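PDB 1UES: superoxide dismutase from Porphyromonas gingivalis, which catalyses the dismutation of superoxide into oxygen and hydrogen peroxide, using a single manganese or iron ion bound in each subunit of a homodimer. Local coordinates for residues Pro17-Lys21 with Glu22-Phe26; Lys176-Trp179 with Ser180-Asp183; Pro9-Val12 with Asp13-Ala16; Glu49-Asp52 with Leu53-Val57. The protein carries 1 engineered substitution. All coordinates share one frame; numbering follows the deposited sequence.

Contact 1 of 4, residues Pro17-Lys21 with Glu22-Phe26; sequences PVISK and ETVEF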
loop_
_atom_site.group_PDB
_atom_site.type_symbol
_atom_site.label_atom_id
_atom_site.label_comp_id
_atom_site.label_asym_id
_atom_site.label_seq_id
_atom_site.Cartn_x
_atom_site.Cartn_y
_atom_site.Cartn_z
ATOM N N PRO A 17 -5.355 -14.512 -17.024
ATOM C CA PRO A 17 -4.631 -14.524 -15.749
ATOM C C PRO A 17 -4.118 -13.219 -15.153
ATOM O O PRO A 17 -3.654 -13.215 -13.997
ATOM C CB PRO A 17 -3.447 -15.398 -16.061
ATOM C CG PRO A 17 -3.084 -14.959 -17.431
ATOM C CD PRO A 17 -4.426 -14.777 -18.137
ATOM N N VAL A 18 -4.201 -12.153 -15.929
ATOM C CA VAL A 18 -3.675 -10.834 -15.549
ATOM C C VAL A 18 -4.342 -10.288 -14.277
ATOM O O VAL A 18 -3.672 -9.718 -13.407
ATOM C CB VAL A 18 -3.791 -9.861 -16.742
ATOM C CG1 VAL A 18 -3.164 -8.501 -16.370
ATOM C CG2 VAL A 18 -3.072 -10.463 -17.975
ATOM N N ILE A 19 -5.657 -10.432 -14.220
ATOM C CA ILE A 19 -6.430 -10.095 -13.029
ATOM C C ILE A 19 -7.305 -11.351 -12.966
ATOM O O ILE A 19 -8.270 -11.487 -13.719
ATOM C CB ILE A 19 -7.298 -8.817 -13.191
ATOM C CG1 ILE A 19 -6.385 -7.615 -13.455
ATOM C CG2 ILE A 19 -8.072 -8.535 -11.878
ATOM C CD1 ILE A 19 -7.114 -6.282 -13.588
ATOM N N SER A 20 -6.906 -12.274 -12.095
ATOM C CA SER A 20 -7.564 -13.566 -11.935
ATOM C C SER A 20 -8.964 -13.431 -11.389
ATOM O O SER A 20 -9.354 -12.382 -10.882
ATOM C CB SER A 20 -6.758 -14.457 -11.000
ATOM O OG SER A 20 -6.906 -14.000 -9.669
ATOM N N LYS A 21 -9.712 -14.518 -11.488
ATOM C CA LYS A 21 -11.072 -14.550 -10.997
ATOM C C LYS A 21 -11.043 -14.285 -9.487
ATOM O O LYS A 21 -11.877 -13.559 -8.962
ATOM C CB LYS A 21 -11.717 -15.909 -11.305
ATOM C CG LYS A 21 -12.862 -16.240 -10.368
ATOM C CD LYS A 21 -13.482 -17.614 -10.631
ATOM C CE LYS A 21 -14.869 -17.699 -9.935
ATOM N NZ LYS A 21 -15.930 -17.223 -10.862
ATOM N N GLU A 22 -10.059 -14.851 -8.800
ATOM C CA GLU A 22 -9.937 -14.677 -7.367
ATOM C C GLU A 22 -9.637 -13.211 -7.052
ATOM O O GLU A 22 -10.192 -12.639 -6.109
ATOM C CB GLU A 22 -8.825 -15.599 -6.837
ATOM C CG GLU A 22 -9.145 -17.119 -6.973
ATOM C CD GLU A 22 -8.756 -17.779 -8.338
ATOM O OE1 GLU A 22 -8.326 -17.098 -9.317
ATOM O OE2 GLU A 22 -8.904 -19.042 -8.429
ATOM N N THR A 23 -8.758 -12.604 -7.844
ATOM C CA THR A 23 -8.453 -11.191 -7.622
ATOM C C THR A 23 -9.686 -10.327 -7.866
ATOM O O THR A 23 -9.961 -9.412 -7.068
ATOM C CB THR A 23 -7.264 -10.748 -8.479
ATOM O OG1 THR A 23 -6.101 -11.357 -7.921
ATOM C CG2 THR A 23 -7.046 -9.229 -8.408
ATOM N N VAL A 24 -10.430 -10.581 -8.936
ATOM C CA VAL A 24 -11.641 -9.789 -9.172
ATOM C C VAL A 24 -12.600 -9.950 -7.967
ATOM O O VAL A 24 -13.177 -8.962 -7.470
ATOM C CB VAL A 24 -12.362 -10.230 -10.479
ATOM C CG1 VAL A 24 -13.719 -9.558 -10.577
ATOM C CG2 VAL A 24 -11.503 -9.897 -11.690
ATOM N N GLU A 25 -12.758 -11.179 -7.474
ATOM C CA GLU A 25 -13.638 -11.411 -6.324
ATOM C C GLU A 25 -13.254 -10.542 -5.093
ATOM O O GLU A 25 -14.124 -9.959 -4.434
ATOM C CB GLU A 25 -13.652 -12.917 -5.971
ATOM C CG GLU A 25 -13.952 -13.204 -4.514
ATOM C CD GLU A 25 -14.278 -14.659 -4.241
ATOM O OE1 GLU A 25 -14.658 -14.988 -3.080
ATOM O OE2 GLU A 25 -14.150 -15.477 -5.188
ATOM N N PHE A 26 -11.967 -10.427 -4.767
ATOM C CA PHE A 26 -11.590 -9.604 -3.633
ATOM C C PHE A 26 -11.459 -8.115 -3.988
ATOM O O PHE A 26 -11.913 -7.238 -3.247
ATOM C CB PHE A 26 -10.259 -10.112 -3.036
ATOM C CG PHE A 26 -10.411 -11.407 -2.323
ATOM C CD1 PHE A 26 -10.951 -11.419 -1.039
ATOM C CD2 PHE A 26 -10.104 -12.606 -2.944
ATOM C CE1 PHE A 26 -11.201 -12.617 -0.367
ATOM C CE2 PHE A 26 -10.345 -13.825 -2.295
ATOM C CZ PHE A 26 -10.900 -13.833 -0.997
HETATM O O HOH W 1 -4.728 -11.633 -10.179
HETATM O O HOH W 2 -5.564 -16.030 -7.901
HETATM O O HOH W 3 -8.654 -17.039 -12.636
#
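S20 meets T23 at the start of helix 21-42, where S20 is the N-cap. Its OG accepts a hydrogen bond from T23 N at 3.0 Å, with an N-H...O angle of 161°. A chi1 of 73° sets OG between the backbone N and the carbonyl carbon, from where it reaches into the first turn. The T23 side chain does not return a direct bond to S20 N, as it would in a capping box. Water 1 joins the two: it accepts from S20 N and bonds T23 OG1 at 2.7 Å. The tight side is apolar. I19 CG2 touches T23 CG2 and V24 CG2, each at 3.7 Å, and the I19 side chain crosses the side chains of T23 and V24 at about a right angle. F81 and L165 add packing to this side. H27, a metal ligand on the same helix, has its side chain about 4 Å from that of T23. The outer side is loose. K21, E22 and E25 are exposed, and K21 NZ is 6.2 Å from E25 OE2, too far for a salt bridge. E22 bends at chi2, which brings its carboxylate back toward S20. There E22 OE1 accepts weak bonds from two waters: water 2 also bonds S20 OG, and water 3 accepts from K21 N at 3.0 Å.

Contact 2 of 4, residues Lys176-Trp179 with Ser180-Asp183; sequences KDLW and SIVD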
loop_
_atom_site.group_PDB
_atom_site.type_symbol
_atom_site.label_atom_id
_atom_site.label_comp_id
_atom_site.label_asym_id
_atom_site.label_seq_id
_atom_site.Cartn_x
_atom_site.Cartn_y
_atom_site.Cartn_z
ATOM N N LYS A 176 3.391 -5.046 -17.062
ATOM C CA LYS A 176 3.622 -5.432 -18.453
ATOM C C LYS A 176 2.433 -6.240 -19.001
ATOM O O LYS A 176 2.066 -6.082 -20.178
ATOM C CB LYS A 176 4.974 -6.166 -18.584
ATOM C CG LYS A 176 4.943 -7.643 -18.357
ATOM C CD LYS A 176 6.231 -8.127 -17.668
ATOM C CE LYS A 176 6.199 -9.626 -17.448
ATOM N NZ LYS A 176 4.795 -10.093 -17.361
ATOM N N ASP A 177 1.797 -7.054 -18.158
ATOM C CA ASP A 177 0.661 -7.850 -18.570
ATOM C C ASP A 177 -0.628 -7.045 -18.677
ATOM O O ASP A 177 -1.527 -7.440 -19.386
ATOM C CB ASP A 177 0.395 -9.013 -17.597
ATOM C CG ASP A 177 1.356 -10.181 -17.786
ATOM O OD1 ASP A 177 1.850 -10.383 -18.924
ATOM O OD2 ASP A 177 1.609 -10.894 -16.790
ATOM N N LEU A 178 -0.733 -5.914 -17.984
ATOM C CA LEU A 178 -1.977 -5.168 -18.043
ATOM C C LEU A 178 -2.275 -4.703 -19.440
ATOM O O LEU A 178 -3.431 -4.563 -19.820
ATOM C CB LEU A 178 -1.922 -3.969 -17.099
ATOM C CG LEU A 178 -2.153 -4.267 -15.625
ATOM C CD1 LEU A 178 -1.963 -2.933 -14.853
ATOM C CD2 LEU A 178 -3.545 -4.872 -15.384
ATOM N N TRP A 179 -1.229 -4.450 -20.217
ATOM C CA TRP A 179 -1.471 -3.975 -21.579
ATOM C C TRP A 179 -2.314 -4.916 -22.422
ATOM O O TRP A 179 -3.067 -4.476 -23.314
ATOM C CB TRP A 179 -0.142 -3.685 -22.266
ATOM C CG TRP A 179 0.679 -2.708 -21.541
ATOM C CD1 TRP A 179 1.789 -2.970 -20.775
ATOM C CD2 TRP A 179 0.465 -1.289 -21.464
ATOM N NE1 TRP A 179 2.268 -1.801 -20.231
ATOM C CE2 TRP A 179 1.480 -0.760 -20.634
ATOM C CE3 TRP A 179 -0.490 -0.412 -22.016
ATOM C CZ2 TRP A 179 1.576 0.606 -20.335
ATOM C CZ3 TRP A 179 -0.386 0.966 -21.710
ATOM C CH2 TRP A 179 0.636 1.445 -20.881
ATOM N N SER A 180 -2.225 -6.211 -22.128
ATOM C CA SER A 180 -2.965 -7.210 -22.865
ATOM C C SER A 180 -4.480 -7.166 -22.629
ATOM O O SER A 180 -5.234 -7.734 -23.415
ATOM C CB SER A 180 -2.419 -8.610 -22.552
ATOM O OG SER A 180 -2.798 -9.067 -21.254
ATOM N N ILE A 181 -4.937 -6.510 -21.557
ATOM C CA ILE A 181 -6.384 -6.437 -21.325
ATOM C C ILE A 181 -6.977 -5.037 -21.471
ATOM O O ILE A 181 -8.168 -4.828 -21.213
ATOM C CB ILE A 181 -6.789 -6.966 -19.937
ATOM C CG1 ILE A 181 -5.954 -6.321 -18.841
ATOM C CG2 ILE A 181 -6.668 -8.503 -19.921
ATOM C CD1 ILE A 181 -6.410 -6.693 -17.446
ATOM N N VAL A 182 -6.156 -4.080 -21.861
ATOM C CA VAL A 182 -6.668 -2.730 -22.044
ATOM C C VAL A 182 -7.539 -2.672 -23.299
ATOM O O VAL A 182 -7.128 -3.121 -24.367
ATOM C CB VAL A 182 -5.498 -1.720 -22.195
ATOM C CG1 VAL A 182 -6.009 -0.340 -22.619
ATOM C CG2 VAL A 182 -4.754 -1.620 -20.873
ATOM N N ASP A 183 -8.742 -2.139 -23.170
ATOM C CA ASP A 183 -9.614 -1.975 -24.332
ATOM C C ASP A 183 -9.386 -0.533 -24.779
ATOM O O ASP A 183 -9.918 0.404 -24.187
ATOM C CB ASP A 183 -11.070 -2.183 -23.954
ATOM C CG ASP A 183 -11.993 -2.083 -25.153
ATOM O OD1 ASP A 183 -13.124 -2.600 -25.080
ATOM O OD2 ASP A 183 -11.569 -1.495 -26.166
#
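The D177 and W179 side chains are flat, but it is D177 O that meets S180 and W179 O that meets V182. The W179 indole meets F156 edge-to-face and makes a cation-pi contact with K108. W179 NE1 hydrogen-bonds N112 OD1. The D177 carboxylate bonds Y167 OH through OD2, and the same oxygen forms a salt bridge with K176 NZ at 3.3 Å. The turn itself is held by bonds from residue i+3 back to residue i, the 3-10 pattern. S180 N donates to D177 O, and I181 N donates to L178 O at 3.0 Å. Both donors lie well above the carbonyl planes. V182 N to W179 O is weak at 3.4 Å. The S180 side chain adds a second grip. With chi1 at 74°, OG turns back along the chain and donates to D177 O at 2.8 Å, in the carbonyl plane. L178 CD2 meets I181 CD1 at 4.0 Å, the two side chains crossing obliquely. V182 CG2 comes to 3.4 Å from L178 O. L178 and W179 also pack on strand 151-157, which ends at the metal ligand D157. Chemically, D177 O is satisfied by two donors from a single residue. The hydroxyl takes the in-plane approach that the backbone N-H leaves unused, which probably helps to hold S180 in place.

Contact 3 of 4, residues Pro9-Val12 with Asp13-Ala16; sequences PYAV and DALA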
loop_
_atom_site.group_PDB
_atom_site.type_symbol
_atom_site.label_atom_id
_atom_site.label_comp_id
_atom_site.label_asym_id
_atom_site.label_seq_id
_atom_site.Cartn_x
_atom_site.Cartn_y
_atom_site.Cartn_z
ATOM N N PRO A 9 -18.624 -5.107 -16.638
ATOM C CA PRO A 9 -19.058 -5.273 -18.027
ATOM C C PRO A 9 -18.598 -6.576 -18.673
ATOM O O PRO A 9 -18.775 -6.763 -19.882
ATOM C CB PRO A 9 -18.481 -4.045 -18.737
ATOM C CG PRO A 9 -17.378 -3.551 -17.881
ATOM C CD PRO A 9 -17.438 -4.236 -16.540
ATOM N N TYR A 10 -18.036 -7.459 -17.857
ATOM C CA TYR A 10 -17.533 -8.760 -18.304
ATOM C C TYR A 10 -17.638 -9.774 -17.164
ATOM O O TYR A 10 -17.866 -9.407 -16.011
ATOM C CB TYR A 10 -16.071 -8.621 -18.743
ATOM C CG TYR A 10 -15.249 -7.761 -17.822
ATOM C CD1 TYR A 10 -14.771 -8.263 -16.602
ATOM C CD2 TYR A 10 -14.964 -6.441 -18.150
ATOM C CE1 TYR A 10 -14.044 -7.477 -15.734
ATOM C CE2 TYR A 10 -14.234 -5.634 -17.293
ATOM C CZ TYR A 10 -13.780 -6.155 -16.077
ATOM O OH TYR A 10 -13.159 -5.334 -15.178
ATOM N N ALA A 11 -17.478 -11.058 -17.494
ATOM C CA ALA A 11 -17.549 -12.143 -16.525
ATOM C C ALA A 11 -16.372 -11.993 -15.564
ATOM O O ALA A 11 -15.321 -11.473 -15.968
ATOM C CB ALA A 11 -17.460 -13.472 -17.259
ATOM N N VAL A 12 -16.533 -12.437 -14.318
ATOM C CA VAL A 12 -15.453 -12.275 -13.337
ATOM C C VAL A 12 -14.143 -12.977 -13.659
ATOM O O VAL A 12 -13.113 -12.656 -13.048
ATOM C CB VAL A 12 -15.872 -12.675 -11.918
ATOM C CG1 VAL A 12 -17.035 -11.814 -11.468
ATOM C CG2 VAL A 12 -16.218 -14.152 -11.857
ATOM N N ASP A 13 -14.159 -13.925 -14.596
ATOM C CA ASP A 13 -12.922 -14.612 -14.952
ATOM C C ASP A 13 -12.411 -14.149 -16.310
ATOM O O ASP A 13 -11.446 -14.694 -16.840
ATOM C CB ASP A 13 -13.155 -16.139 -14.963
ATOM C CG ASP A 13 -14.128 -16.587 -16.062
ATOM O OD1 ASP A 13 -14.881 -15.746 -16.597
ATOM O OD2 ASP A 13 -14.140 -17.803 -16.410
ATOM N N ALA A 14 -13.046 -13.124 -16.872
ATOM C CA ALA A 14 -12.673 -12.632 -18.200
ATOM C C ALA A 14 -11.265 -12.034 -18.351
ATOM O O ALA A 14 -10.727 -12.024 -19.453
ATOM C CB ALA A 14 -13.726 -11.622 -18.690
ATOM N N LEU A 15 -10.677 -11.529 -17.260
ATOM C CA LEU A 15 -9.335 -10.928 -17.318
ATOM C C LEU A 15 -8.216 -11.845 -16.827
ATOM O O LEU A 15 -7.052 -11.440 -16.796
ATOM C CB LEU A 15 -9.283 -9.602 -16.528
ATOM C CG LEU A 15 -10.467 -8.665 -16.817
ATOM C CD1 LEU A 15 -10.355 -7.438 -15.928
ATOM C CD2 LEU A 15 -10.492 -8.230 -18.284
ATOM N N ALA A 16 -8.560 -13.099 -16.506
ATOM C CA ALA A 16 -7.562 -14.062 -16.045
ATOM C C ALA A 16 -6.663 -14.325 -17.254
ATOM O O ALA A 16 -7.155 -14.447 -18.381
ATOM C CB ALA A 16 -8.236 -15.363 -15.586
HETATM O O HOH W 4 -10.834 -12.181 -14.602
#
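Y10 and L15 set their side chains across each other at about a right angle. L15 CD2 lies over one face of the Y10 ring. The other methyl, CD1, makes the closer contact, 3.7 Å from Y10 CZ and 3.6 Å from Y10 OH. Y10 CG sits between its own backbone N and carbonyl carbon, chi1 42°, and this turns the ring toward L15. A14 packs lower down: its CB is 3.8 Å from Y10 CB and approaches the ring obliquely. The phenol OH bonds F78 O, which ties the ring to helix 62-79, while L15 also packs on F81. Around the bend the backbone does the work. A14 N donates to A11 O at 3.0 Å, and the donor stands 58° out of the carbonyl plane. Water 4 bridges the next step, donating to V12 O and accepting from L15 N at 2.7 Å. V12 and D13 lie on the exposed side, where both pack against K21. The arrangement is two overlapping type I beta turns, A11 to A14 and D13 to A16, the second closed by a weak bond, in the loop that leads into the first long helix of the alpha-hairpin domain.

Contact 4 of 4, residues Glu49-Asp52 with Leu53-Val57; sequences ENAD and LNTIV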
loop_
_atom_site.group_PDB
_atom_site.type_symbol
_atom_site.label_atom_id
_atom_site.label_comp_id
_atom_site.label_asym_id
_atom_site.label_seq_id
_atom_site.Cartn_x
_atom_site.Cartn_y
_atom_site.Cartn_z
ATOM N N GLU A 49 -23.512 15.266 0.628
ATOM C CA GLU A 49 -24.668 14.389 0.756
ATOM C C GLU A 49 -25.348 14.061 -0.551
ATOM O O GLU A 49 -25.687 12.898 -0.813
ATOM C CB GLU A 49 -25.705 15.021 1.683
ATOM C CG GLU A 49 -25.392 14.868 3.120
ATOM C CD GLU A 49 -26.554 15.268 4.014
ATOM O OE1 GLU A 49 -27.373 16.151 3.631
ATOM O OE2 GLU A 49 -26.649 14.692 5.113
ATOM N N ASN A 50 -25.549 15.074 -1.376
ATOM C CA ASN A 50 -26.229 14.870 -2.638
ATOM C C ASN A 50 -25.368 15.094 -3.863
ATOM O O ASN A 50 -25.889 15.204 -4.972
ATOM C CB ASN A 50 -27.457 15.779 -2.684
ATOM C CG ASN A 50 -28.073 15.977 -1.308
ATOM O OD1 ASN A 50 -28.303 17.114 -0.856
ATOM N ND2 ASN A 50 -28.344 14.867 -0.627
ATOM N N ALA A 51 -24.053 15.147 -3.663
ATOM C CA ALA A 51 -23.099 15.389 -4.730
ATOM C C ALA A 51 -22.783 14.147 -5.560
ATOM O O ALA A 51 -22.862 13.015 -5.074
ATOM C CB ALA A 51 -21.802 15.937 -4.134
ATOM N N ASP A 52 -22.418 14.364 -6.821
ATOM C CA ASP A 52 -22.046 13.238 -7.668
ATOM C C ASP A 52 -20.609 12.881 -7.302
ATOM O O ASP A 52 -19.842 13.700 -6.761
ATOM C CB ASP A 52 -22.148 13.603 -9.148
ATOM C CG ASP A 52 -21.343 14.825 -9.487
ATOM O OD1 ASP A 52 -20.613 14.823 -10.498
ATOM O OD2 ASP A 52 -21.452 15.811 -8.736
ATOM N N LEU A 53 -20.217 11.660 -7.615
ATOM C CA LEU A 53 -18.878 11.216 -7.256
ATOM C C LEU A 53 -17.783 12.142 -7.747
ATOM O O LEU A 53 -16.871 12.491 -7.019
ATOM C CB LEU A 53 -18.668 9.798 -7.783
ATOM C CG LEU A 53 -17.359 9.105 -7.389
ATOM C CD1 LEU A 53 -17.200 9.081 -5.886
ATOM C CD2 LEU A 53 -17.375 7.672 -7.980
ATOM N N ASN A 54 -17.870 12.551 -8.999
ATOM C CA ASN A 54 -16.870 13.444 -9.539
ATOM C C ASN A 54 -16.692 14.730 -8.722
ATOM O O ASN A 54 -15.572 15.206 -8.513
ATOM C CB ASN A 54 -17.259 13.780 -10.963
ATOM C CG ASN A 54 -16.088 13.791 -11.874
ATOM O OD1 ASN A 54 -15.702 14.840 -12.380
ATOM N ND2 ASN A 54 -15.501 12.623 -12.095
ATOM N N THR A 55 -17.801 15.298 -8.255
ATOM C CA THR A 55 -17.746 16.523 -7.450
ATOM C C THR A 55 -17.047 16.235 -6.126
ATOM O O THR A 55 -16.225 17.005 -5.653
ATOM C CB THR A 55 -19.172 17.051 -7.169
ATOM O OG1 THR A 55 -19.772 17.461 -8.403
ATOM C CG2 THR A 55 -19.152 18.229 -6.198
ATOM N N ILE A 56 -17.367 15.102 -5.516
ATOM C CA ILE A 56 -16.723 14.790 -4.254
ATOM C C ILE A 56 -15.211 14.608 -4.419
ATOM O O ILE A 56 -14.444 15.015 -3.555
ATOM C CB ILE A 56 -17.329 13.515 -3.621
ATOM C CG1 ILE A 56 -18.835 13.705 -3.429
ATOM C CG2 ILE A 56 -16.649 13.228 -2.296
ATOM C CD1 ILE A 56 -19.576 12.401 -3.068
ATOM N N VAL A 57 -14.780 13.985 -5.515
ATOM C CA VAL A 57 -13.350 13.789 -5.708
ATOM C C VAL A 57 -12.637 15.117 -5.980
ATOM O O VAL A 57 -11.499 15.294 -5.575
ATOM C CB VAL A 57 -13.041 12.795 -6.873
ATOM C CG1 VAL A 57 -11.516 12.645 -7.043
ATOM C CG2 VAL A 57 -13.664 11.414 -6.578
HETATM O O HOH W 5 -19.619 11.673 -11.147
#
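D52 and T55 face each other across the first turn of helix 53-59, their side chains crossing at about a right angle. The carboxylate of D52 is placed by chi1 55°, with CG between the backbone N and the carbonyl carbon. This swings OD2 toward T55. In T55, OG1 stands opposite the carbonyl carbon (chi1 -66°), on the side of the helix start where D52 OD2 lies. The hydroxyl donates to D52 OD2 at 2.4 Å. That is very short for a hydrogen bond, and the exact length is doubtful. The other oxygen, OD1, leans over N54 and comes to 3.5 Å from N54 CB. D52 is the N-cap of this short helix. Its side chain binds the hydroxyl of the third helical residue, and water 5 serves a backbone N-H of the first turn. The water accepts from N54 N at 2.9 Å and gives a weak bond to D52 OD1. The helical hydrogen bonding then begins with I56 N donating to D52 O at 3.1 Å, nearly straight at 162°. On the loop side, I56 CG1 touches A51 CB at 3.8 Å. The T55 methyl CG2 points to the same alanine, with A51 CB 4.1 Å away. Behind this apolar side I56 packs on I64 and A68 of helix 62-79, and L53 packs on T71 and N75 of the same helix.

How the contacts relate
Contact 2 is the buried one, contact 1 is partly buried, and contacts 3 and 4 lie at the surface. Contacts 1 and 4 are both helix starts with an N-cap, a serine in one and an aspartate in the other. Contact 2 lies toward the C-terminal end of a different helix, 171-178, where carbonyls take the bonds. Contact 3 has turns and no helix. Three of them join: V18 of contact 1 packs on D177, L178, S180 and I181 of contact 2, K21 and V24 of contact 1 pack on contact 3, and I181 packs on L15 of contact 3. This links the alpha-hairpin and C-terminal domains. Contact 4 stands apart, its nearest atoms about 15 Å from contact 3.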